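Side-chain contacts in POP2 (Saccharomyces cerevisiae, PDB 1UOC), which degrades poly(A) RNA as a 3'-5' exoribonuclease and is probably a catalytic subunit of the CCR4-NOT mRNA deadenylase, here as the RNase D domain of the protein: residues N127-K130 with H131-G135; F141-L144 with L145-G149. All coordinates share one frame; numbering follows the deposited sequence.

Interaction 1: N127-K130 with H131-G135; sequences NFEK and HENLG
His131 turns the edge of its imidazole toward Asn127, and CD2 lies 3.2 Å from Asn127 O, in the plane of the ring. The approach suits a C-H...O contact. CG of His131 is anti to its own carbonyl carbon (chi1 -80°), which lays the ring back along the helix toward that oxygen. ND1 has its hydrogen bond with Phe104 O, which helps fix the rotation of the ring. Trp20 meets the same ring edge-to-face. The imidazole is buried.

Most backbone bonds join a carbonyl to the N-H four residues on. The first is weak, with His131 N 3.4 Å from Asn127 O. Lys130 N also bonds weakly to that oxygen, an exception that spans three residues. Glu132 N is 3.0 Å from Phe128 O, and Asn133 N is 3.2 Å from Glu129 O. The shortest joins Leu134 N to Lys130 O at 2.8 Å, the donor tilted 30° from the carbonyl plane. Leu134 CB also rests 3.4 Å from Lys130 O.

On the exposed face the side chains meet loosely. Asn133 ND2 lies 3.7 Å from Glu129 CG, and the amide and carboxylate planes are 44° apart. Glu129 OE1 and Glu132 OE1 are 5.0 Å apart, so the two acids would probably repel each other mildly.

The Phe128 ring packs on Leu118 and Leu121 of helix 115-123 and meets Phe106. Glycine suits position 135, since a CB there would clash with His131 O.

Together these contacts make a short amphipathic alpha-helix, with Asn127 at the N-cap position. His131 and Phe128 join the helix to the body of the RNase H-like domain.

Interaction 2: F141-L144 with L145-G149; sequences FSQL and LMDSG
Ser148 OG is gripped by two backbone groups, while Ser148 CB rests 3.3 Å from Leu144 O. The hydroxyl donates to Leu145 O at 2.8 Å and accepts from Leu150 N. OG sits between the backbone N and the carbonyl carbon (chi1 67°), which turns it back toward the helix. Leu145 O also takes a weak bond from Ser148 N. With an alanine here, Leu150 N would probably lose its mate, and Leu145 O would be left with the weaker of these two bonds.

Before this end the helix is regular. Leu145 N is 2.9 Å from Phe141 O, and the donor lies in the carbonyl plane. Met146 N bonds to Ser142 O at the same length, 2.9 Å.

On the exposed face Gln143 NE2 reaches Asp147 OD2 at 3.4 Å. The bond is weak but nearly straight, at 168°. On the buried face Phe141 CE2 meets Leu145 CD2 at 4.2 Å. Phe102 and Phe104 stack edge-to-face with the Phe141 ring.

The Ser148 hydroxyl ties the chain here back to Leu145 O and on to Leu150 N. Apolar packing of Phe141 and Leu145 occupies the buried side, and the long amide-carboxylate bond probably adds little strength.

In the fold
Interactions 1 and 2 lie on consecutive helices, 128-134 and 138-146. Their centres are 22 Å apart and their nearest atoms about 9 Å apart, so they do not touch. Phe104 links them: its carbonyl holds His131, and its ring meets Phe141. Each contact has a residue within about 10 Å of a predicted catalytic metal ligand. The side chain of His131 is about 8 Å from that of Glu46, and the side chain of Leu145 is about 10 Å from that of Asp166. Interaction 2 packs between helices 24-34 and 165-174. There the side chain of Leu145 is about 7 Å from the bound xenon.

Interaction 1: N127-K130 with H131-G135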
ATOM      1  N   ASN A 127     -18.680   7.117   3.107  1.00 53.87           N
ATOM      2  CA  ASN A 127     -20.014   7.121   3.689  1.00 52.36           C
ATOM      3  C   ASN A 127     -19.854   6.425   5.032  1.00 50.77           C
ATOM      4  O   ASN A 127     -19.663   5.209   5.099  1.00 49.75           O
ATOM      5  CB  ASN A 127     -21.008   6.365   2.802  1.00 51.93           C
ATOM      6  CG  ASN A 127     -22.418   6.358   3.380  1.00 53.27           C
ATOM      7  OD1 ASN A 127     -23.398   6.381   2.642  1.00 53.94           O
ATOM      8  ND2 ASN A 127     -22.523   6.315   4.705  1.00 53.26           N
ATOM      9  N   PHE A 128     -19.914   7.209   6.100  1.00 49.81           N
ATOM     10  CA  PHE A 128     -19.740   6.680   7.445  1.00 49.07           C
ATOM     11  C   PHE A 128     -20.804   5.672   7.846  1.00 48.01           C
ATOM     12  O   PHE A 128     -20.531   4.763   8.631  1.00 49.93           O
ATOM     13  CB  PHE A 128     -19.697   7.828   8.464  1.00 48.49           C
ATOM     14  CG  PHE A 128     -18.488   8.712   8.332  1.00 45.59           C
ATOM     15  CD1 PHE A 128     -17.216   8.213   8.577  1.00 45.65           C
ATOM     16  CD2 PHE A 128     -18.623  10.045   7.957  1.00 46.52           C
ATOM     17  CE1 PHE A 128     -16.090   9.031   8.449  1.00 44.90           C
ATOM     18  CE2 PHE A 128     -17.505  10.869   7.828  1.00 44.23           C
ATOM     19  CZ  PHE A 128     -16.241  10.360   8.073  1.00 43.60           C
ATOM     20  N   GLU A 129     -22.010   5.811   7.311  1.00 47.46           N
ATOM     21  CA  GLU A 129     -23.074   4.888   7.679  1.00 48.02           C
ATOM     22  C   GLU A 129     -22.817   3.474   7.160  1.00 46.31           C
ATOM     23  O   GLU A 129     -23.199   2.489   7.788  1.00 45.77           O
ATOM     24  CB  GLU A 129     -24.424   5.391   7.176  1.00 50.18           C
ATOM     25  CG  GLU A 129     -25.580   4.632   7.804  1.00 55.87           C
ATOM     26  CD  GLU A 129     -26.924   5.279   7.563  1.00 57.93           C
ATOM     27  OE1 GLU A 129     -27.812   5.104   8.424  1.00 59.36           O
ATOM     28  OE2 GLU A 129     -27.098   5.950   6.519  1.00 60.17           O
ATOM     29  N   LYS A 130     -22.178   3.380   6.002  1.00 45.03           N
ATOM     30  CA  LYS A 130     -21.856   2.085   5.427  1.00 43.76           C
ATOM     31  C   LYS A 130     -20.766   1.422   6.267  1.00 42.38           C
ATOM     32  O   LYS A 130     -20.751   0.205   6.429  1.00 41.97           O
ATOM     33  CB  LYS A 130     -21.367   2.253   3.985  1.00 45.17           C
ATOM     34  CG  LYS A 130     -22.428   2.719   3.002  1.00 43.27           C
ATOM     35  CD  LYS A 130     -21.842   2.750   1.604  1.00 44.44           C
ATOM     36  CE  LYS A 130     -22.897   3.052   0.550  1.00 44.24           C
ATOM     37  NZ  LYS A 130     -22.264   3.274  -0.787  1.00 46.17           N
ATOM     38  N   HIS A 131     -19.858   2.233   6.804  1.00 40.57           N
ATOM     39  CA  HIS A 131     -18.755   1.723   7.614  1.00 40.99           C
ATOM     40  C   HIS A 131     -19.235   1.206   8.956  1.00 42.96           C
ATOM     41  O   HIS A 131     -18.718   0.217   9.484  1.00 40.69           O
ATOM     42  CB  HIS A 131     -17.705   2.816   7.812  1.00 37.90           C
ATOM     43  CG  HIS A 131     -16.789   2.984   6.640  1.00 36.69           C
ATOM     44  ND1 HIS A 131     -15.636   2.242   6.485  1.00 33.87           N
ATOM     45  CD2 HIS A 131     -16.878   3.770   5.540  1.00 36.77           C
ATOM     46  CE1 HIS A 131     -15.060   2.561   5.341  1.00 35.70           C
ATOM     47  NE2 HIS A 131     -15.794   3.486   4.746  1.00 36.91           N
ATOM     48  N   GLU A 132     -20.234   1.888   9.499  1.00 45.61           N
ATOM     49  CA  GLU A 132     -20.817   1.523  10.776  1.00 48.30           C
ATOM     50  C   GLU A 132     -21.594   0.212  10.688  1.00 46.40           C
ATOM     51  O   GLU A 132     -21.500  -0.629  11.576  1.00 46.91           O
ATOM     52  CB  GLU A 132     -21.750   2.644  11.263  1.00 51.38           C
ATOM     53  CG  GLU A 132     -22.769   2.194  12.305  1.00 55.37           C
ATOM     54  CD  GLU A 132     -23.767   3.281  12.680  1.00 57.97           C
ATOM     55  OE1 GLU A 132     -24.307   3.948  11.771  1.00 58.39           O
ATOM     56  OE2 GLU A 132     -24.023   3.455  13.893  1.00 61.52           O
ATOM     57  N   ASN A 133     -22.348   0.027   9.614  1.00 45.87           N
ATOM     58  CA  ASN A 133     -23.159  -1.179   9.493  1.00 47.02           C
ATOM     59  C   ASN A 133     -22.600  -2.321   8.656  1.00 46.47           C
ATOM     60  O   ASN A 133     -23.055  -3.454   8.791  1.00 47.29           O
ATOM     61  CB  ASN A 133     -24.551  -0.822   8.964  1.00 48.47           C
ATOM     62  CG  ASN A 133     -25.252   0.207   9.821  1.00 50.18           C
ATOM     63  OD1 ASN A 133     -25.252   0.117  11.053  1.00 51.28           O
ATOM     64  ND2 ASN A 133     -25.868   1.191   9.173  1.00 52.41           N
ATOM     65  N   LEU A 134     -21.635  -2.045   7.789  1.00 43.60           N
ATOM     66  CA  LEU A 134     -21.092  -3.116   6.963  1.00 41.63           C
ATOM     67  C   LEU A 134     -19.574  -3.177   6.976  1.00 40.62           C
ATOM     68  O   LEU A 134     -18.983  -4.029   6.326  1.00 39.72           O
ATOM     69  CB  LEU A 134     -21.592  -2.959   5.530  1.00 42.94           C
ATOM     70  CG  LEU A 134     -23.119  -2.941   5.393  1.00 43.96           C
ATOM     71  CD1 LEU A 134     -23.492  -2.822   3.946  1.00 45.35           C
ATOM     72  CD2 LEU A 134     -23.717  -4.204   5.987  1.00 46.21           C
ATOM     73  N   GLY A 135     -18.954  -2.274   7.727  1.00 38.89           N
ATOM     74  CA  GLY A 135     -17.506  -2.227   7.808  1.00 39.36           C
ATOM     75  C   GLY A 135     -16.941  -3.532   8.313  1.00 37.65           C
ATOM     76  O   GLY A 135     -17.521  -4.168   9.181  1.00 37.89           O
TER

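Interaction 2: F141-L144 with L145-G149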
ATOM      1  N   PHE A 141      -9.839  -9.424   9.224  1.00 39.31           N
ATOM      2  CA  PHE A 141      -9.114  -9.071   8.011  1.00 37.35           C
ATOM      3  C   PHE A 141      -7.661  -9.499   8.124  1.00 38.18           C
ATOM      4  O   PHE A 141      -7.125 -10.124   7.212  1.00 37.95           O
ATOM      5  CB  PHE A 141      -9.168  -7.554   7.763  1.00 33.40           C
ATOM      6  CG  PHE A 141      -8.234  -7.079   6.671  1.00 30.64           C
ATOM      7  CD1 PHE A 141      -8.626  -7.111   5.330  1.00 27.48           C
ATOM      8  CD2 PHE A 141      -6.937  -6.657   6.981  1.00 29.02           C
ATOM      9  CE1 PHE A 141      -7.744  -6.734   4.314  1.00 26.11           C
ATOM     10  CE2 PHE A 141      -6.050  -6.279   5.976  1.00 27.82           C
ATOM     11  CZ  PHE A 141      -6.458  -6.322   4.634  1.00 27.76           C
ATOM     12  N   SER A 142      -7.025  -9.166   9.246  1.00 38.93           N
ATOM     13  CA  SER A 142      -5.619  -9.503   9.428  1.00 39.97           C
ATOM     14  C   SER A 142      -5.420 -11.012   9.393  1.00 39.68           C
ATOM     15  O   SER A 142      -4.424 -11.500   8.866  1.00 39.60           O
ATOM     16  CB  SER A 142      -5.084  -8.913  10.746  1.00 40.91           C
ATOM     17  OG  SER A 142      -5.288  -9.785  11.844  1.00 44.52           O
ATOM     18  N   GLN A 143      -6.371 -11.754   9.944  1.00 40.97           N
ATOM     19  CA  GLN A 143      -6.262 -13.206   9.953  1.00 42.22           C
ATOM     20  C   GLN A 143      -6.301 -13.722   8.509  1.00 40.68           C
ATOM     21  O   GLN A 143      -5.518 -14.584   8.134  1.00 39.61           O
ATOM     22  CB  GLN A 143      -7.399 -13.816  10.774  1.00 45.32           C
ATOM     23  CG  GLN A 143      -7.197 -15.290  11.106  1.00 51.47           C
ATOM     24  CD  GLN A 143      -5.942 -15.543  11.937  1.00 54.80           C
ATOM     25  OE1 GLN A 143      -5.757 -14.948  13.007  1.00 56.17           O
ATOM     26  NE2 GLN A 143      -5.077 -16.433  11.449  1.00 53.07           N
ATOM     27  N   LEU A 144      -7.213 -13.189   7.698  1.00 39.40           N
ATOM     28  CA  LEU A 144      -7.305 -13.607   6.306  1.00 38.05           C
ATOM     29  C   LEU A 144      -6.023 -13.242   5.535  1.00 38.85           C
ATOM     30  O   LEU A 144      -5.599 -13.966   4.620  1.00 37.46           O
ATOM     31  CB  LEU A 144      -8.523 -12.961   5.650  1.00 35.58           C
ATOM     32  CG  LEU A 144      -9.872 -13.588   6.023  1.00 38.37           C
ATOM     33  CD1 LEU A 144     -11.038 -12.855   5.344  1.00 36.58           C
ATOM     34  CD2 LEU A 144      -9.857 -15.039   5.598  1.00 38.26           C
ATOM     35  N   LEU A 145      -5.403 -12.131   5.917  1.00 37.30           N
ATOM     36  CA  LEU A 145      -4.177 -11.677   5.269  1.00 37.50           C
ATOM     37  C   LEU A 145      -3.021 -12.607   5.609  1.00 37.94           C
ATOM     38  O   LEU A 145      -2.181 -12.898   4.766  1.00 36.08           O
ATOM     39  CB  LEU A 145      -3.830 -10.258   5.716  1.00 35.07           C
ATOM     40  CG  LEU A 145      -2.575  -9.682   5.066  1.00 35.70           C
ATOM     41  CD1 LEU A 145      -2.737  -9.711   3.555  1.00 33.18           C
ATOM     42  CD2 LEU A 145      -2.330  -8.259   5.541  1.00 34.64           C
ATOM     43  N   MET A 146      -2.990 -13.067   6.854  1.00 41.76           N
ATOM     44  CA  MET A 146      -1.938 -13.967   7.309  1.00 45.15           C
ATOM     45  C   MET A 146      -1.909 -15.267   6.528  1.00 45.27           C
ATOM     46  O   MET A 146      -0.835 -15.754   6.161  1.00 44.72           O
ATOM     47  CB  MET A 146      -2.113 -14.295   8.793  1.00 48.06           C
ATOM     48  CG  MET A 146      -1.205 -13.499   9.725  1.00 54.56           C
ATOM     49  SD  MET A 146       0.555 -13.738   9.351  1.00 56.63           S
ATOM     50  CE  MET A 146       0.694 -15.535   9.563  1.00 57.80           C
ATOM     51  N   ASP A 147      -3.092 -15.814   6.261  1.00 44.60           N
ATOM     52  CA  ASP A 147      -3.209 -17.085   5.544  1.00 44.68           C
ATOM     53  C   ASP A 147      -3.433 -16.963   4.034  1.00 43.41           C
ATOM     54  O   ASP A 147      -3.619 -17.967   3.344  1.00 43.27           O
ATOM     55  CB  ASP A 147      -4.348 -17.921   6.151  1.00 45.89           C
ATOM     56  CG  ASP A 147      -4.231 -18.066   7.669  1.00 49.04           C
ATOM     57  OD1 ASP A 147      -3.124 -18.390   8.164  1.00 47.94           O
ATOM     58  OD2 ASP A 147      -5.251 -17.860   8.370  1.00 49.03           O
ATOM     59  N   SER A 148      -3.396 -15.745   3.514  1.00 40.78           N
ATOM     60  CA  SER A 148      -3.637 -15.533   2.095  1.00 39.41           C
ATOM     61  C   SER A 148      -2.517 -16.023   1.182  1.00 38.24           C
ATOM     62  O   SER A 148      -2.738 -16.272  -0.007  1.00 37.84           O
ATOM     63  CB  SER A 148      -3.877 -14.044   1.829  1.00 39.63           C
ATOM     64  OG  SER A 148      -2.694 -13.302   2.065  1.00 39.93           O
ATOM     65  N   GLY A 149      -1.317 -16.153   1.733  1.00 36.00           N
ATOM     66  CA  GLY A 149      -0.194 -16.573   0.923  1.00 34.33           C
ATOM     67  C   GLY A 149       0.631 -15.366   0.504  1.00 33.90           C
ATOM     68  O   GLY A 149       1.645 -15.509  -0.157  1.00 34.69           O
TER